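Local coordinates for protein fimbrial subunit type 1 (Actinomyces oris, PDB 3UXF) that forms the shaft of type 1 fimbriae on the bacterial surface as their major structural subunit, at residues A[374-384]-A[441-452]; A[189-197]-A[423-433]. One frame throughout, in Å; residues are numbered along the deposited sequence.

Contact 1 (A[374-384]-A[441-452]); sequences GAQFQVYECTK and DEDYYCLVETKA
Cys382 and Cys446 are joined by a disulfide across an antiparallel strand pair, 376-384 against 444-451, in the prealbumin-like beta-sandwich domain of this pilin. The backbone evidence is a ladder of hydrogen-bonded pairs, Gln378 with Val448 and Tyr380 with Cys446; the bond from Val448 N to Gln378 O, 2.8 Å, is nearly straight at 174°. A classic beta bulge interrupts the ladder: Thr450 N and Lys451 N both donate to Gln376 O, from the same face of its carbonyl plane, which shifts the register by one residue before pairing resumes with Gln376 N to Lys451 O.

Apolar packing divides by face. On the face of Phe377, Val379 and Leu447, the Phe377 ring reaches Glu449, its CE1 lying 3.6 Å from Glu449 CB, with ring and carboxylate planes 48° apart; strands 344-362 and 478-484 cover this side. On the other face Val448 CG2, anti to the carbonyl carbon, meets the Tyr380 ring at CE1, 3.6 Å away, and Leu391 packs on both residues. Lys384 lays its CD against Tyr444 CZ (3.6 Å).

Polar side chains are tied through water. One water joins Gln376 OE1 to Thr450 OG1, while Gln376 NE2 bonds Thr413; another donates to both Glu381 OE2 and Tyr445 OH, which also hydrogen-bonds Arg426 O. These two side chains lie side by side, the Glu381 carboxylate and Tyr445 ring planes nearly parallel.

The disulfide spans 2.1 Å from Cys382 SG to Cys446 SG with a chi3 of 80°, and Cys382 SG, held between its backbone N and carbonyl carbon, sits 3.8 Å from Tyr444 CB.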
loop_
_atom_site.group_PDB
_atom_site.type_symbol
_atom_site.label_atom_id
_atom_site.label_comp_id
_atom_site.label_asym_id
_atom_site.label_seq_id
_atom_site.Cartn_x
_atom_site.Cartn_y
_atom_site.Cartn_z
ATOM N N GLY A 374 5.221 29.542 -34.347
ATOM C CA GLY A 374 3.956 29.309 -34.995
ATOM C C GLY A 374 3.738 27.896 -35.502
ATOM O O GLY A 374 2.738 27.620 -36.142
ATOM N N ALA A 375 4.686 27.010 -35.236
ATOM C CA ALA A 375 4.478 25.608 -35.518
ATOM C C ALA A 375 3.543 25.065 -34.442
ATOM O O ALA A 375 3.683 25.403 -33.266
ATOM C CB ALA A 375 5.823 24.844 -35.470
ATOM N N GLN A 376 2.577 24.256 -34.845
ATOM C CA GLN A 376 1.629 23.670 -33.875
ATOM C C GLN A 376 1.739 22.158 -33.843
ATOM O O GLN A 376 1.995 21.504 -34.871
ATOM C CB GLN A 376 0.196 24.089 -34.211
ATOM C CG GLN A 376 0.048 25.611 -34.196
ATOM C CD GLN A 376 -1.396 26.011 -34.169
ATOM O OE1 GLN A 376 -2.222 25.481 -34.901
ATOM N NE2 GLN A 376 -1.724 26.916 -33.258
ATOM N N PHE A 377 1.538 21.610 -32.659
ATOM C CA PHE A 377 1.612 20.184 -32.445
ATOM C C PHE A 377 0.493 19.685 -31.574
ATOM O O PHE A 377 0.003 20.406 -30.704
ATOM C CB PHE A 377 2.920 19.852 -31.752
ATOM C CG PHE A 377 4.120 20.155 -32.579
ATOM C CD1 PHE A 377 4.710 19.153 -33.344
ATOM C CD2 PHE A 377 4.687 21.426 -32.568
ATOM C CE1 PHE A 377 5.865 19.425 -34.147
ATOM C CE2 PHE A 377 5.827 21.706 -33.353
ATOM C CZ PHE A 377 6.421 20.694 -34.133
ATOM N N GLN A 378 0.134 18.429 -31.781
ATOM C CA GLN A 378 -0.729 17.724 -30.842
ATOM C C GLN A 378 0.015 16.449 -30.467
ATOM O O GLN A 378 1.020 16.106 -31.106
ATOM C CB GLN A 378 -2.071 17.374 -31.468
ATOM C CG GLN A 378 -2.771 18.653 -31.879
ATOM C CD GLN A 378 -4.235 18.451 -32.176
ATOM O OE1 GLN A 378 -4.620 17.565 -32.958
ATOM N NE2 GLN A 378 -5.078 19.281 -31.550
ATOM N N VAL A 379 -0.458 15.773 -29.415
ATOM C CA VAL A 379 0.269 14.606 -28.875
ATOM C C VAL A 379 -0.666 13.413 -28.768
ATOM O O VAL A 379 -1.836 13.566 -28.369
ATOM C CB VAL A 379 0.823 14.894 -27.458
ATOM C CG1 VAL A 379 1.718 13.727 -26.976
ATOM C CG2 VAL A 379 1.594 16.247 -27.429
ATOM N N TYR A 380 -0.161 12.221 -29.105
ATOM C CA TYR A 380 -0.933 10.991 -28.960
ATOM C C TYR A 380 -0.104 9.949 -28.198
ATOM O O TYR A 380 1.126 10.024 -28.179
ATOM C CB TYR A 380 -1.236 10.389 -30.347
ATOM C CG TYR A 380 -2.122 11.254 -31.225
ATOM C CD1 TYR A 380 -1.599 12.361 -31.865
ATOM C CD2 TYR A 380 -3.465 10.928 -31.438
ATOM C CE1 TYR A 380 -2.389 13.158 -32.683
ATOM C CE2 TYR A 380 -4.282 11.740 -32.244
ATOM C CZ TYR A 380 -3.730 12.837 -32.851
ATOM O OH TYR A 380 -4.517 13.623 -33.672
ATOM N N GLU A 381 -0.794 8.962 -27.627
ATOM C CA GLU A 381 -0.115 7.699 -27.353
ATOM C C GLU A 381 -0.012 6.976 -28.687
ATOM O O GLU A 381 -0.895 7.125 -29.524
ATOM C CB GLU A 381 -0.864 6.877 -26.322
ATOM C CG GLU A 381 -0.673 7.458 -24.907
ATOM C CD GLU A 381 -1.398 6.695 -23.815
ATOM O OE1 GLU A 381 -2.487 6.143 -24.042
ATOM O OE2 GLU A 381 -0.869 6.650 -22.702
ATOM N N CYS A 382 1.079 6.254 -28.932
ATOM C CA CYS A 382 1.226 5.616 -30.252
ATOM C C CYS A 382 2.114 4.405 -30.162
ATOM O O CYS A 382 2.856 4.219 -29.206
ATOM C CB CYS A 382 1.810 6.574 -31.293
ATOM S SG CYS A 382 3.492 7.115 -30.829
ATOM N N THR A 383 2.031 3.598 -31.216
ATOM C CA THR A 383 2.888 2.445 -31.362
ATOM C C THR A 383 3.864 2.782 -32.476
ATOM O O THR A 383 3.446 3.141 -33.596
ATOM C CB THR A 383 2.041 1.265 -31.792
ATOM O OG1 THR A 383 1.129 0.941 -30.738
ATOM C CG2 THR A 383 2.959 0.054 -32.083
ATOM N N LYS A 384 5.155 2.734 -32.173
ATOM C CA LYS A 384 6.199 2.982 -33.167
ATOM C C LYS A 384 6.208 1.794 -34.106
ATOM O O LYS A 384 6.088 0.638 -33.670
ATOM C CB LYS A 384 7.546 3.106 -32.459
ATOM C CG LYS A 384 8.758 3.371 -33.323
ATOM C CD LYS A 384 9.935 3.635 -32.404
ATOM C CE LYS A 384 11.248 3.180 -32.988
ATOM N NZ LYS A 384 11.683 4.078 -34.072
ATOM N N ASP A 441 7.374 -1.394 -28.380
ATOM C CA ASP A 441 7.076 -0.310 -29.324
ATOM C C ASP A 441 5.711 0.310 -29.032
ATOM O O ASP A 441 5.394 1.351 -29.616
ATOM C CB ASP A 441 7.109 -0.814 -30.767
ATOM C CG ASP A 441 8.495 -0.983 -31.282
ATOM O OD1 ASP A 441 9.422 -0.303 -30.768
ATOM O OD2 ASP A 441 8.641 -1.812 -32.208
ATOM N N GLU A 442 4.906 -0.303 -28.161
ATOM C CA GLU A 442 3.628 0.307 -27.810
ATOM C C GLU A 442 3.798 1.433 -26.776
ATOM O O GLU A 442 2.880 2.236 -26.567
ATOM C CB GLU A 442 2.634 -0.717 -27.301
ATOM C CG GLU A 442 2.211 -1.686 -28.400
ATOM C CD GLU A 442 1.143 -2.641 -27.947
ATOM O OE1 GLU A 442 1.068 -2.935 -26.731
ATOM O OE2 GLU A 442 0.378 -3.102 -28.820
ATOM N N ASP A 443 4.967 1.512 -26.154
ATOM C CA ASP A 443 5.180 2.418 -25.000
ATOM C C ASP A 443 5.788 3.744 -25.456
ATOM O O ASP A 443 6.878 4.129 -25.046
ATOM C CB ASP A 443 6.079 1.749 -23.972
ATOM C CG ASP A 443 5.426 0.532 -23.353
ATOM O OD1 ASP A 443 4.256 0.612 -22.926
ATOM O OD2 ASP A 443 6.068 -0.538 -23.317
ATOM N N TYR A 444 5.048 4.452 -26.313
ATOM C CA TYR A 444 5.498 5.730 -26.858
ATOM C C TYR A 444 4.408 6.792 -26.802
ATOM O O TYR A 444 3.207 6.484 -26.815
ATOM C CB TYR A 444 5.926 5.566 -28.309
ATOM C CG TYR A 444 7.331 5.075 -28.480
ATOM C CD1 TYR A 444 8.388 5.957 -28.453
ATOM C CD2 TYR A 444 7.589 3.729 -28.731
ATOM C CE1 TYR A 444 9.670 5.527 -28.620
ATOM C CE2 TYR A 444 8.896 3.287 -28.903
ATOM C CZ TYR A 444 9.916 4.201 -28.867
ATOM O OH TYR A 444 11.229 3.789 -29.052
ATOM N N TYR A 445 4.849 8.043 -26.781
ATOM C CA TYR A 445 4.005 9.139 -27.237
ATOM C C TYR A 445 4.449 9.527 -28.650
ATOM O O TYR A 445 5.544 9.159 -29.071
ATOM C CB TYR A 445 4.218 10.349 -26.326
ATOM C CG TYR A 445 3.721 10.108 -24.931
ATOM C CD1 TYR A 445 2.385 9.780 -24.704
ATOM C CD2 TYR A 445 4.565 10.224 -23.835
ATOM C CE1 TYR A 445 1.911 9.549 -23.395
ATOM C CE2 TYR A 445 4.111 9.999 -22.515
ATOM C CZ TYR A 445 2.770 9.668 -22.310
ATOM O OH TYR A 445 2.311 9.412 -21.027
ATOM N N CYS A 446 3.621 10.291 -29.365
ATOM C CA CYS A 446 3.960 10.793 -30.701
ATOM C C CYS A 446 3.598 12.254 -30.755
ATOM O O CYS A 446 2.494 12.622 -30.343
ATOM C CB CYS A 446 3.116 10.060 -31.791
ATOM S SG CYS A 446 3.960 8.500 -32.299
ATOM N N LEU A 447 4.493 13.082 -31.275
ATOM C CA LEU A 447 4.083 14.435 -31.708
ATOM C C LEU A 447 3.498 14.335 -33.094
ATOM O O LEU A 447 4.004 13.597 -33.921
ATOM C CB LEU A 447 5.291 15.350 -31.778
ATOM C CG LEU A 447 6.027 15.607 -30.477
ATOM C CD1 LEU A 447 7.265 16.413 -30.762
ATOM C CD2 LEU A 447 5.111 16.303 -29.480
ATOM N N VAL A 448 2.417 15.063 -33.358
ATOM C CA VAL A 448 1.981 15.259 -34.736
ATOM C C VAL A 448 2.066 16.744 -35.002
ATOM O O VAL A 448 1.467 17.554 -34.302
ATOM C CB VAL A 448 0.545 14.759 -34.941
ATOM C CG1 VAL A 448 0.013 15.190 -36.315
ATOM C CG2 VAL A 448 0.498 13.216 -34.780
ATOM N N GLU A 449 2.838 17.109 -36.022
ATOM C CA GLU A 449 2.900 18.506 -36.432
ATOM C C GLU A 449 1.631 18.872 -37.209
ATOM O O GLU A 449 1.421 18.426 -38.320
ATOM C CB GLU A 449 4.165 18.764 -37.238
ATOM C CG GLU A 449 4.405 20.241 -37.524
ATOM C CD GLU A 449 5.796 20.538 -38.077
ATOM O OE1 GLU A 449 6.733 19.729 -37.874
ATOM O OE2 GLU A 449 5.981 21.629 -38.724
ATOM N N THR A 450 0.777 19.655 -36.562
ATOM C CA THR A 450 -0.509 20.022 -37.161
ATOM C C THR A 450 -0.493 21.337 -37.912
ATOM O O THR A 450 -1.454 21.585 -38.645
ATOM C CB THR A 450 -1.663 20.031 -36.110
ATOM O OG1 THR A 450 -1.301 20.904 -35.049
ATOM C CG2 THR A 450 -1.862 18.638 -35.529
ATOM N N LYS A 451 0.527 22.180 -37.705
ATOM C CA LYS A 451 0.655 23.368 -38.550
ATOM C C LYS A 451 2.125 23.667 -38.684
ATOM O O LYS A 451 2.837 23.817 -37.680
ATOM C CB LYS A 451 -0.094 24.544 -37.925
ATOM C CG LYS A 451 -0.072 25.798 -38.812
ATOM C CD LYS A 451 -1.213 26.715 -38.410
ATOM C CE LYS A 451 -1.441 27.852 -39.415
ATOM N NZ LYS A 451 -0.410 28.901 -39.298
ATOM N N ALA A 452 2.593 23.755 -39.933
ATOM C CA ALA A 452 3.979 24.089 -40.141
ATOM C C ALA A 452 4.217 25.570 -39.971
ATOM O O ALA A 452 3.314 26.377 -40.267
ATOM C CB ALA A 452 4.411 23.654 -41.527
HETATM O O HOH W 1 -3.071 22.807 -35.209
HETATM O O HOH W 2 1.537 6.742 -21.472
HETATM O O HOH W 3 -0.362 -1.336 -31.096
HETATM O O HOH W 4 8.718 -0.774 -34.710
#

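Contact 2 (A[189-197]-A[423-433]); sequences VTDKPAPGS and NYLRANDYVNG
Asp191 and Asn432 exchange hydrogen bonds where a loop following strand 185-190 meets the prealbumin-like domain. Asn432 N donates to Asp191 OD1 (2.7 Å, 163°) on the syn side, somewhat out of the carboxylate plane; Asn432 OD1 accepts from Asp191 N at 2.9 Å and from Lys192 N at 3.0 Å. Two donors thus fix the amide oxygen at the start of the type I turn Asp191-Ala194. Asp191 OD2 bonds Ser351 and a water that donates to it and accepts a hydrogen bond from Gly433 N.

Backbone bonds continue the join: Arg426 N to Pro195 O, 2.8 Å, and Ser197 N to Tyr424 O. Ser197 OG accepts from Tyr424 N (2.9 Å) and lies at the edge of that tyrosine's ring.

Arg426 folds back through bends at chi2 and chi3, placing NE on Tyr430 O and a weak NH1 bond on Asp191 O (3.2 Å), while Val431 CG2 sits 3.6 Å above the guanidinium plane. A water links NH1 to Lys192 O. Asp191 OD1 lies well out of that plane; no N-H points at it, and any attraction is probably electrostatic only. Little apolar packing accompanies these directional polar bonds, consistent with an interdomain joint set by them.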
loop_
_atom_site.group_PDB
_atom_site.type_symbol
_atom_site.label_atom_id
_atom_site.label_comp_id
_atom_site.label_asym_id
_atom_site.label_seq_id
_atom_site.Cartn_x
_atom_site.Cartn_y
_atom_site.Cartn_z
ATOM N N VAL A 189 -2.525 2.551 -7.430
ATOM C CA VAL A 189 -2.967 3.697 -8.218
ATOM C C VAL A 189 -3.202 3.232 -9.642
ATOM O O VAL A 189 -2.464 2.384 -10.169
ATOM C CB VAL A 189 -1.938 4.851 -8.183
ATOM C CG1 VAL A 189 -0.600 4.419 -8.779
ATOM C CG2 VAL A 189 -2.446 6.076 -8.948
ATOM N N THR A 190 -4.251 3.761 -10.276
ATOM C CA THR A 190 -4.468 3.501 -11.683
ATOM C C THR A 190 -4.352 4.832 -12.397
ATOM O O THR A 190 -5.209 5.692 -12.219
ATOM C CB THR A 190 -5.879 2.924 -11.928
ATOM O OG1 THR A 190 -6.033 1.711 -11.168
ATOM C CG2 THR A 190 -6.069 2.603 -13.408
ATOM N N ASP A 191 -3.265 5.014 -13.143
ATOM C CA ASP A 191 -3.076 6.239 -13.909
ATOM C C ASP A 191 -2.727 5.952 -15.339
ATOM O O ASP A 191 -2.390 6.855 -16.078
ATOM C CB ASP A 191 -1.997 7.105 -13.255
ATOM C CG ASP A 191 -0.701 6.347 -13.015
ATOM O OD1 ASP A 191 -0.501 5.359 -13.721
ATOM O OD2 ASP A 191 0.071 6.700 -12.099
ATOM N N LYS A 192 -2.861 4.689 -15.750
ATOM C CA LYS A 192 -2.798 4.420 -17.201
ATOM C C LYS A 192 -3.801 5.288 -18.019
ATOM O O LYS A 192 -3.460 5.752 -19.110
ATOM C CB LYS A 192 -2.994 2.916 -17.477
ATOM C CG LYS A 192 -2.751 2.539 -18.949
ATOM C CD LYS A 192 -2.933 1.038 -19.175
ATOM C CE LYS A 192 -1.812 0.259 -18.565
ATOM N NZ LYS A 192 -1.914 -1.240 -18.804
ATOM N N PRO A 193 -5.010 5.543 -17.495
ATOM C CA PRO A 193 -5.942 6.448 -18.187
ATOM C C PRO A 193 -5.582 7.917 -18.108
ATOM O O PRO A 193 -6.326 8.720 -18.690
ATOM C CB PRO A 193 -7.269 6.228 -17.448
ATOM C CG PRO A 193 -7.133 4.884 -16.834
ATOM C CD PRO A 193 -5.678 4.779 -16.427
ATOM N N ALA A 194 -4.488 8.264 -17.444
ATOM C CA ALA A 194 -4.139 9.672 -17.253
ATOM C C ALA A 194 -2.724 10.002 -17.763
ATOM O O ALA A 194 -1.895 10.543 -17.036
ATOM C CB ALA A 194 -4.294 10.034 -15.745
ATOM N N PRO A 195 -2.471 9.785 -19.060
ATOM C CA PRO A 195 -1.164 10.173 -19.592
ATOM C C PRO A 195 -0.963 11.696 -19.512
ATOM O O PRO A 195 0.125 12.158 -19.199
ATOM C CB PRO A 195 -1.224 9.696 -21.053
ATOM C CG PRO A 195 -2.726 9.608 -21.386
ATOM C CD PRO A 195 -3.346 9.163 -20.071
ATOM N N GLY A 196 -2.016 12.467 -19.785
ATOM C CA GLY A 196 -1.911 13.918 -19.683
ATOM C C GLY A 196 -2.205 14.377 -18.268
ATOM O O GLY A 196 -3.188 13.933 -17.662
ATOM N N SER A 197 -1.424 15.320 -17.761
ATOM C CA SER A 197 -1.647 15.800 -16.407
ATOM C C SER A 197 -3.000 16.470 -16.307
ATOM O O SER A 197 -3.460 17.146 -17.231
ATOM C CB SER A 197 -0.533 16.763 -15.956
ATOM O OG SER A 197 -0.438 17.894 -16.836
ATOM N N ASN A 423 3.281 20.447 -20.867
ATOM C CA ASN A 423 3.263 20.169 -19.436
ATOM C C ASN A 423 1.939 19.580 -19.027
ATOM O O ASN A 423 0.938 20.291 -19.126
ATOM C CB ASN A 423 3.377 21.485 -18.655
ATOM C CG ASN A 423 4.677 22.231 -18.917
ATOM O OD1 ASN A 423 5.730 21.606 -19.140
ATOM N ND2 ASN A 423 4.623 23.537 -18.869
ATOM N N TYR A 424 1.862 18.341 -18.536
ATOM C CA TYR A 424 2.972 17.419 -18.351
ATOM C C TYR A 424 2.481 16.037 -18.772
ATOM O O TYR A 424 1.281 15.789 -18.794
ATOM C CB TYR A 424 3.378 17.373 -16.878
ATOM C CG TYR A 424 3.652 18.728 -16.275
ATOM C CD1 TYR A 424 4.927 19.267 -16.292
ATOM C CD2 TYR A 424 2.637 19.471 -15.693
ATOM C CE1 TYR A 424 5.186 20.501 -15.749
ATOM C CE2 TYR A 424 2.887 20.714 -15.148
ATOM C CZ TYR A 424 4.166 21.224 -15.180
ATOM O OH TYR A 424 4.436 22.456 -14.642
ATOM N N LEU A 425 3.410 15.141 -19.093
ATOM C CA LEU A 425 3.059 13.795 -19.529
ATOM C C LEU A 425 3.566 12.725 -18.567
ATOM O O LEU A 425 4.692 12.796 -18.092
ATOM C CB LEU A 425 3.620 13.528 -20.927
ATOM C CG LEU A 425 2.845 14.132 -22.098
ATOM C CD1 LEU A 425 3.743 14.278 -23.313
ATOM C CD2 LEU A 425 1.632 13.286 -22.423
ATOM N N ARG A 426 2.723 11.737 -18.292
ATOM C CA ARG A 426 3.098 10.639 -17.411
ATOM C C ARG A 426 4.195 9.813 -18.067
ATOM O O ARG A 426 4.163 9.579 -19.267
ATOM C CB ARG A 426 1.888 9.751 -17.113
ATOM C CG ARG A 426 1.882 9.141 -15.713
ATOM C CD ARG A 426 1.251 7.754 -15.716
ATOM N NE ARG A 426 1.901 6.906 -16.704
ATOM C CZ ARG A 426 1.322 6.466 -17.813
ATOM N NH1 ARG A 426 0.056 6.765 -18.071
ATOM N NH2 ARG A 426 2.010 5.721 -18.663
ATOM N N ALA A 427 5.163 9.371 -17.272
ATOM C CA ALA A 427 6.269 8.583 -17.795
ATOM C C ALA A 427 5.762 7.342 -18.518
ATOM O O ALA A 427 4.848 6.679 -18.046
ATOM C CB ALA A 427 7.210 8.188 -16.671
ATOM N N ASN A 428 6.361 7.033 -19.663
ATOM C CA ASN A 428 5.988 5.843 -20.413
ATOM C C ASN A 428 6.421 4.580 -19.686
ATOM O O ASN A 428 5.830 3.519 -19.861
ATOM C CB ASN A 428 6.623 5.850 -21.806
ATOM C CG ASN A 428 6.157 7.010 -22.658
ATOM O OD1 ASN A 428 6.832 8.029 -22.753
ATOM N ND2 ASN A 428 5.001 6.854 -23.288
ATOM N N ASP A 429 7.466 4.704 -18.879
ATOM C CA ASP A 429 8.034 3.549 -18.192
ATOM C C ASP A 429 7.689 3.457 -16.708
ATOM O O ASP A 429 8.325 2.718 -15.970
ATOM C CB ASP A 429 9.551 3.507 -18.382
ATOM C CG ASP A 429 10.255 4.687 -17.745
ATOM O OD1 ASP A 429 9.568 5.641 -17.330
ATOM O OD2 ASP A 429 11.496 4.659 -17.662
ATOM N N TYR A 430 6.681 4.202 -16.278
ATOM C CA TYR A 430 6.223 4.137 -14.899
ATOM C C TYR A 430 4.731 4.404 -14.923
ATOM O O TYR A 430 4.294 5.510 -15.209
ATOM C CB TYR A 430 6.949 5.149 -14.015
ATOM C CG TYR A 430 6.983 4.777 -12.546
ATOM C CD1 TYR A 430 8.141 4.293 -11.960
ATOM C CD2 TYR A 430 5.858 4.918 -11.748
ATOM C CE1 TYR A 430 8.179 3.958 -10.623
ATOM C CE2 TYR A 430 5.886 4.587 -10.407
ATOM C CZ TYR A 430 7.050 4.106 -9.850
ATOM O OH TYR A 430 7.086 3.773 -8.517
ATOM N N VAL A 431 3.956 3.368 -14.649
ATOM C CA VAL A 431 2.515 3.466 -14.743
ATOM C C VAL A 431 1.849 2.570 -13.714
ATOM O O VAL A 431 2.389 1.537 -13.333
ATOM C CB VAL A 431 2.045 3.072 -16.155
ATOM C CG1 VAL A 431 2.436 1.637 -16.460
ATOM C CG2 VAL A 431 0.551 3.273 -16.304
ATOM N N ASN A 432 0.673 2.981 -13.265
ATOM C CA ASN A 432 -0.077 2.214 -12.286
ATOM C C ASN A 432 0.735 1.865 -11.037
ATOM O O ASN A 432 0.519 0.826 -10.420
ATOM C CB ASN A 432 -0.678 0.958 -12.925
ATOM C CG ASN A 432 -1.812 1.279 -13.886
ATOM O OD1 ASN A 432 -2.344 2.386 -13.889
ATOM N ND2 ASN A 432 -2.186 0.304 -14.704
ATOM N N GLY A 433 1.667 2.740 -10.671
ATOM C CA GLY A 433 2.357 2.620 -9.416
ATOM C C GLY A 433 3.590 1.760 -9.460
ATOM O O GLY A 433 4.159 1.489 -8.394
HETATM O O HOH W 5 -0.448 0.632 -7.999
HETATM O O HOH W 6 2.257 5.411 -11.591
HETATM O O HOH W 7 -1.065 5.413 -20.399
#

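Overall arrangement
Contact 1 lies within one domain, about 35 Å from the chain centre; contact 2, about 18 Å from it, joins parts of the chain 226 residues apart. Contact 1 pairs two strands of one sheet and buries 1151 Å², nearly twice the 599 Å² of contact 2; both are partly buried, but contact 1 has more exposed residues. Its bonding is a strand ladder with one bulge, apolar faces and a disulfide, whereas contact 2 relies on polar bonds from the 191-197 loop to the end of strand 419-426 and the turn region after it. They meet at Tyr445: its hydroxyl, 2.6 Å from Arg426 O, also packs on Pro195, as does Glu381. Contact 1's sheet therefore abuts the interdomain joint.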